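Local coordinates for protein alginase (Pseudoalteromonas, PDB 4Q8K) that cleaves the polysaccharide alginate as a lyase of polysaccharide lyase family 18, probably by the beta-elimination chemistry common to such enzymes, at residues Q203-F208 with R288-Y293; N321-Q326 with N345-L350. One frame throughout, in Å; residues are numbered along the deposited sequence.

Contact 1: Q203-F208 with R288-Y293; sequences QTYEVF and RVVNNY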
loop_
_atom_site.group_PDB
_atom_site.type_symbol
_atom_site.label_atom_id
_atom_site.label_comp_id
_atom_site.label_asym_id
_atom_site.label_seq_id
_atom_site.Cartn_x
_atom_site.Cartn_y
_atom_site.Cartn_z
ATOM N N GLN A 203 1.802 14.265 -15.414
ATOM C CA GLN A 203 0.613 14.886 -15.977
ATOM C C GLN A 203 -0.551 14.986 -15.017
ATOM O O GLN A 203 -1.652 15.339 -15.418
ATOM C CB GLN A 203 0.171 14.156 -17.245
ATOM C CG GLN A 203 1.165 14.256 -18.375
ATOM C CD GLN A 203 0.682 13.543 -19.609
ATOM O OE1 GLN A 203 0.201 12.409 -19.534
ATOM N NE2 GLN A 203 0.787 14.208 -20.759
ATOM N N THR A 204 -0.357 14.654 -13.743
ATOM C CA THR A 204 -1.398 14.868 -12.755
ATOM C C THR A 204 -0.960 15.498 -11.478
ATOM O O THR A 204 0.135 15.324 -11.056
ATOM C CB THR A 204 -2.094 13.570 -12.273
ATOM O OG1 THR A 204 -1.130 12.642 -11.801
ATOM C CG2 THR A 204 -2.816 12.942 -13.352
ATOM N N TYR A 205 -1.906 16.136 -10.824
ATOM C CA TYR A 205 -1.767 16.545 -9.459
ATOM C C TYR A 205 -2.754 15.702 -8.642
ATOM O O TYR A 205 -3.919 15.813 -8.821
ATOM C CB TYR A 205 -2.020 18.054 -9.293
ATOM C CG TYR A 205 -1.950 18.508 -7.875
ATOM C CD1 TYR A 205 -0.751 18.790 -7.274
ATOM C CD2 TYR A 205 -3.077 18.614 -7.129
ATOM C CE1 TYR A 205 -0.693 19.179 -5.976
ATOM C CE2 TYR A 205 -3.019 18.990 -5.830
ATOM C CZ TYR A 205 -1.824 19.272 -5.270
ATOM O OH TYR A 205 -1.804 19.632 -3.986
ATOM N N GLU A 206 -2.246 14.832 -7.784
ATOM C CA GLU A 206 -3.075 13.989 -6.936
ATOM C C GLU A 206 -2.754 14.154 -5.487
ATOM O O GLU A 206 -1.624 14.256 -5.119
ATOM C CB GLU A 206 -2.798 12.529 -7.135
ATOM C CG GLU A 206 -2.901 11.972 -8.476
ATOM C CD GLU A 206 -2.342 10.556 -8.494
ATOM O OE1 GLU A 206 -3.119 9.657 -8.221
ATOM O OE2 GLU A 206 -1.162 10.401 -8.792
ATOM N N VAL A 207 -3.780 14.093 -4.675
ATOM C CA VAL A 207 -3.607 14.104 -3.238
ATOM C C VAL A 207 -4.464 12.992 -2.653
ATOM O O VAL A 207 -5.670 12.934 -2.914
ATOM C CB VAL A 207 -4.071 15.437 -2.631
ATOM C CG1 VAL A 207 -3.962 15.398 -1.113
ATOM C CG2 VAL A 207 -3.263 16.606 -3.209
ATOM N N PHE A 208 -3.844 12.100 -1.883
ATOM C CA PHE A 208 -4.587 11.101 -1.130
ATOM C C PHE A 208 -4.268 11.305 0.339
ATOM O O PHE A 208 -3.101 11.440 0.714
ATOM C CB PHE A 208 -4.203 9.679 -1.561
ATOM C CG PHE A 208 -4.841 8.593 -0.724
ATOM C CD1 PHE A 208 -6.082 8.091 -1.054
ATOM C CD2 PHE A 208 -4.187 8.069 0.389
ATOM C CE1 PHE A 208 -6.674 7.079 -0.290
ATOM C CE2 PHE A 208 -4.766 7.078 1.159
ATOM C CZ PHE A 208 -6.016 6.579 0.816
ATOM N N ARG A 288 -0.610 11.044 4.216
ATOM C CA ARG A 288 -0.856 11.954 3.098
ATOM C C ARG A 288 0.147 11.697 1.981
ATOM O O ARG A 288 1.356 11.780 2.185
ATOM C CB ARG A 288 -0.797 13.426 3.538
ATOM C CG ARG A 288 -1.219 14.412 2.446
ATOM C CD ARG A 288 -1.515 15.806 3.027
ATOM N NE ARG A 288 -2.146 16.693 2.047
ATOM C CZ ARG A 288 -1.481 17.598 1.344
ATOM N NH1 ARG A 288 -2.101 18.374 0.461
ATOM N NH2 ARG A 288 -0.177 17.729 1.532
ATOM N N VAL A 289 -0.366 11.383 0.798
ATOM C CA VAL A 289 0.471 11.140 -0.362
ATOM C C VAL A 289 0.112 12.159 -1.423
ATOM O O VAL A 289 -1.050 12.271 -1.810
ATOM C CB VAL A 289 0.238 9.722 -0.933
ATOM C CG1 VAL A 289 1.104 9.488 -2.154
ATOM C CG2 VAL A 289 0.524 8.678 0.132
ATOM N N VAL A 290 1.111 12.902 -1.884
ATOM C CA VAL A 290 0.895 13.889 -2.932
ATOM C C VAL A 290 1.769 13.595 -4.134
ATOM O O VAL A 290 2.969 13.370 -3.995
ATOM C CB VAL A 290 1.222 15.312 -2.432
ATOM C CG1 VAL A 290 0.929 16.328 -3.523
ATOM C CG2 VAL A 290 0.442 15.622 -1.158
ATOM N N ASN A 291 1.161 13.575 -5.315
ATOM C CA ASN A 291 1.909 13.544 -6.550
ATOM C C ASN A 291 1.723 14.877 -7.240
ATOM O O ASN A 291 0.695 15.102 -7.867
ATOM C CB ASN A 291 1.415 12.449 -7.488
ATOM C CG ASN A 291 2.056 12.545 -8.858
ATOM O OD1 ASN A 291 3.159 13.084 -9.008
ATOM N ND2 ASN A 291 1.365 12.040 -9.868
ATOM N N ASN A 292 2.704 15.758 -7.106
ATOM C CA ASN A 292 2.669 17.066 -7.753
ATOM C C ASN A 292 3.375 17.007 -9.105
ATOM O O ASN A 292 4.533 17.391 -9.218
ATOM C CB ASN A 292 3.330 18.111 -6.845
ATOM C CG ASN A 292 3.237 19.513 -7.411
ATOM O OD1 ASN A 292 2.453 19.772 -8.321
ATOM N ND2 ASN A 292 4.042 20.426 -6.876
ATOM N N TYR A 293 2.677 16.503 -10.120
ATOM C CA TYR A 293 3.222 16.385 -11.471
ATOM C C TYR A 293 4.614 15.745 -11.514
ATOM O O TYR A 293 5.518 16.223 -12.208
ATOM C CB TYR A 293 3.224 17.759 -12.173
ATOM C CG TYR A 293 1.839 18.361 -12.302
ATOM C CD1 TYR A 293 1.012 18.021 -13.363
ATOM C CD2 TYR A 293 1.355 19.258 -11.355
ATOM C CE1 TYR A 293 -0.254 18.561 -13.481
ATOM C CE2 TYR A 293 0.090 19.810 -11.472
ATOM C CZ TYR A 293 -0.712 19.451 -12.536
ATOM O OH TYR A 293 -1.979 19.980 -12.655
#
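Phe208 and Val289 exchange two nearly straight backbone bonds, Phe208 N to Val289 O at 2.8 Å and Val289 N to Phe208 O at 2.7 Å. Glu206 and Asn291 form the next hydrogen-bonded pair of these antiparallel neighbours, which lie in the seven-stranded sheet of a jelly-roll sandwich. At the strand end Tyr293 N reaches Thr204 O at a more bent 138°. One side-chain bond joins the strands: Glu206 OE2 lies close to the amide plane of Asn291 and receives ND2 on its anti lone pair at 3.2 Å, the carboxylate and amide planes 80° apart. This face looks toward the other sheet, and its polar ends have further partners. His227 also bonds OE2, Tyr364 bonds OE1, and Gly294 N and Met201 O engage the Asn291 amide. The face bearing Tyr205, Val207 and Val290 is more apolar. Tyr205 CE1 approaches Val290 CG1 at 4.1 Å, while Asn292 OD1 sits at the ring edge, 3.5 Å from Tyr205 CD1. Val207 CG1 lies 3.8 Å from Arg288 NH1. Tyr293 CG stands anti to the carbonyl carbon (chi1 -60°). One ring face covers Thr204 C and Tyr205 N, both offset toward its rim, and CE2 comes to 3.5 Å from Tyr205 CB.

Contact 2: N321-Q326 with N345-L350; sequences NYLQSQ and NCFEDL
A short helix tied down by a disulfide packs here against the end of a sheet strand, Phe347 and Cys346 of the helix meeting Leu323 and Ser325 of the strand and its exit. No hydrogen bond crosses between the two segments; the fit is one of shape. Leu323 and Phe347 reach toward each other tip to tip, and Leu323 CD2 stands over one ring face in a CH-pi contact, 3.6 Å from the Phe347 centroid and 15° off the normal. CD2 is offset toward the CE1-CZ side, and Leu323 CG also comes to 3.5 Å from Phe347 CE1. The strand backbone is met by the same two ring atoms: Gln324 O lies in the ring plane at the edge, 3.5 Å from Phe347 CE1, and Leu323 O is equally near Phe347 CZ. Trp187, on the neighbouring strand that bonds the Leu323 backbone, also meets this ring. Ser325, the centre of an inverse gamma turn, has OG anti to its backbone N (chi1 -174°), a position only 3.1 Å from Cys346 CB. That hydroxyl is hydrogen-bonded to Cys334 O, so it contacts both half-cystines of the Cys334-Cys346 disulfide. Farther on, Leu350 CD2 rests 3.5 Å from Gln326 O, and Leu350 N is held by Cys346 O at 2.8 Å. The arrangement belongs to the connection, containing helix 340-349 and the disulfide, that carries the chain from strand 321-324 in one sheet of the jelly-roll sandwich to strand 355-368 in the other.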
loop_
_atom_site.group_PDB
_atom_site.type_symbol
_atom_site.label_atom_id
_atom_site.label_comp_id
_atom_site.label_asym_id
_atom_site.label_seq_id
_atom_site.Cartn_x
_atom_site.Cartn_y
_atom_site.Cartn_z
ATOM N N ASN A 321 -4.666 -2.750 1.288
ATOM C CA ASN A 321 -3.816 -3.616 2.081
ATOM C C ASN A 321 -3.358 -4.746 1.181
ATOM O O ASN A 321 -4.126 -5.671 0.887
ATOM C CB ASN A 321 -4.595 -4.117 3.305
ATOM C CG ASN A 321 -3.789 -5.066 4.180
ATOM O OD1 ASN A 321 -2.692 -5.483 3.820
ATOM N ND2 ASN A 321 -4.353 -5.429 5.323
ATOM N N TYR A 322 -2.124 -4.626 0.695
ATOM C CA TYR A 322 -1.503 -5.647 -0.138
ATOM C C TYR A 322 -0.480 -6.402 0.708
ATOM O O TYR A 322 0.661 -5.976 0.842
ATOM C CB TYR A 322 -0.825 -4.965 -1.321
ATOM C CG TYR A 322 -0.150 -5.863 -2.328
ATOM C CD1 TYR A 322 -0.240 -7.249 -2.251
ATOM C CD2 TYR A 322 0.598 -5.313 -3.361
ATOM C CE1 TYR A 322 0.385 -8.052 -3.182
ATOM C CE2 TYR A 322 1.234 -6.113 -4.298
ATOM C CZ TYR A 322 1.121 -7.487 -4.197
ATOM O OH TYR A 322 1.746 -8.288 -5.127
ATOM N N LEU A 323 -0.914 -7.529 1.275
ATOM C CA LEU A 323 -0.107 -8.326 2.200
ATOM C C LEU A 323 0.977 -9.127 1.473
ATOM O O LEU A 323 0.685 -9.903 0.556
ATOM C CB LEU A 323 -1.023 -9.265 2.994
ATOM C CG LEU A 323 -0.457 -10.008 4.212
ATOM C CD1 LEU A 323 -0.096 -9.030 5.324
ATOM C CD2 LEU A 323 -1.472 -11.051 4.703
ATOM N N GLN A 324 2.227 -8.916 1.887
ATOM C CA GLN A 324 3.396 -9.451 1.207
ATOM C C GLN A 324 3.756 -10.825 1.760
ATOM O O GLN A 324 3.862 -10.995 2.970
ATOM C CB GLN A 324 4.586 -8.505 1.404
ATOM C CG GLN A 324 4.331 -7.073 0.917
ATOM C CD GLN A 324 4.098 -7.005 -0.588
ATOM O OE1 GLN A 324 2.990 -6.707 -1.046
ATOM N NE2 GLN A 324 5.145 -7.272 -1.362
ATOM N N SER A 325 3.942 -11.800 0.871
ATOM C CA SER A 325 4.302 -13.148 1.312
ATOM C C SER A 325 5.818 -13.238 1.430
ATOM O O SER A 325 6.503 -13.566 0.468
ATOM C CB SER A 325 3.772 -14.201 0.337
ATOM O OG SER A 325 4.006 -15.512 0.832
ATOM N N GLN A 326 6.331 -12.917 2.616
ATOM C CA GLN A 326 7.772 -12.788 2.831
ATOM C C GLN A 326 8.127 -13.124 4.278
ATOM O O GLN A 326 7.412 -12.749 5.216
ATOM C CB GLN A 326 8.231 -11.359 2.474
ATOM C CG GLN A 326 9.738 -11.167 2.372
ATOM C CD GLN A 326 10.111 -9.715 2.090
ATOM O OE1 GLN A 326 11.077 -9.434 1.386
ATOM N NE2 GLN A 326 9.337 -8.796 2.636
ATOM N N ASN A 345 -0.880 -20.998 2.321
ATOM C CA ASN A 345 0.039 -21.772 3.144
ATOM C C ASN A 345 1.148 -20.903 3.703
ATOM O O ASN A 345 1.533 -21.050 4.859
ATOM C CB ASN A 345 0.634 -22.934 2.358
ATOM C CG ASN A 345 -0.384 -24.030 2.082
ATOM O OD1 ASN A 345 -1.479 -24.030 2.641
ATOM N ND2 ASN A 345 -0.027 -24.961 1.216
ATOM N N CYS A 346 1.651 -19.983 2.884
ATOM C CA CYS A 346 2.672 -19.056 3.363
ATOM C C CYS A 346 2.197 -18.256 4.576
ATOM O O CYS A 346 2.887 -18.190 5.591
ATOM C CB CYS A 346 3.082 -18.114 2.240
ATOM S SG CYS A 346 4.082 -18.890 0.984
ATOM N N PHE A 347 1.019 -17.645 4.478
ATOM C CA PHE A 347 0.531 -16.811 5.570
ATOM C C PHE A 347 0.246 -17.630 6.821
ATOM O O PHE A 347 0.425 -17.150 7.938
ATOM C CB PHE A 347 -0.663 -15.950 5.137
ATOM C CG PHE A 347 -0.299 -14.897 4.125
ATOM C CD1 PHE A 347 0.756 -14.029 4.368
ATOM C CD2 PHE A 347 -0.987 -14.796 2.919
ATOM C CE1 PHE A 347 1.106 -13.063 3.434
ATOM C CE2 PHE A 347 -0.646 -13.843 1.986
ATOM C CZ PHE A 347 0.401 -12.968 2.243
ATOM N N GLU A 348 -0.178 -18.876 6.640
ATOM C CA GLU A 348 -0.354 -19.759 7.782
ATOM C C GLU A 348 0.977 -19.990 8.489
ATOM O O GLU A 348 1.074 -19.834 9.705
ATOM C CB GLU A 348 -0.978 -21.083 7.336
ATOM C CG GLU A 348 -2.462 -20.970 7.058
ATOM C CD GLU A 348 -3.052 -22.270 6.535
ATOM O OE1 GLU A 348 -4.293 -22.356 6.434
ATOM O OE2 GLU A 348 -2.270 -23.198 6.232
ATOM N N ASP A 349 1.996 -20.343 7.715
ATOM C CA ASP A 349 3.311 -20.676 8.254
ATOM C C ASP A 349 3.995 -19.440 8.835
ATOM O O ASP A 349 4.749 -19.538 9.809
ATOM C CB ASP A 349 4.191 -21.308 7.171
ATOM C CG ASP A 349 3.699 -22.695 6.740
ATOM O OD1 ASP A 349 2.708 -23.191 7.307
ATOM O OD2 ASP A 349 4.333 -23.287 5.843
ATOM N N LEU A 350 3.716 -18.282 8.238
ATOM C CA LEU A 350 4.283 -17.016 8.706
ATOM C C LEU A 350 3.585 -16.516 9.956
ATOM O O LEU A 350 3.998 -15.515 10.546
ATOM C CB LEU A 350 4.182 -15.943 7.619
ATOM C CG LEU A 350 5.048 -16.147 6.383
ATOM C CD1 LEU A 350 4.500 -15.320 5.228
ATOM C CD2 LEU A 350 6.502 -15.801 6.679
#

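The two contacts illustrate how chemistry follows position in a beta sandwich. Their centres lie about 30 Å apart on opposite sides of the chain's centre, and they do not touch. Contact 1 is partly buried and joins neighbouring strands within one sheet, with regular backbone bonds and a polar cluster on its inward face. Contact 2 is more fully buried yet smaller in area, and it sets a helix against a strand of the other sheet by apolar packing, with the helix itself linked by a disulfide to Cys334 in the intervening loop. Strand 355-368 connects their surroundings: it pairs with strand 204-216 beside contact 1, while its Ser355 touches Leu323 at contact 2.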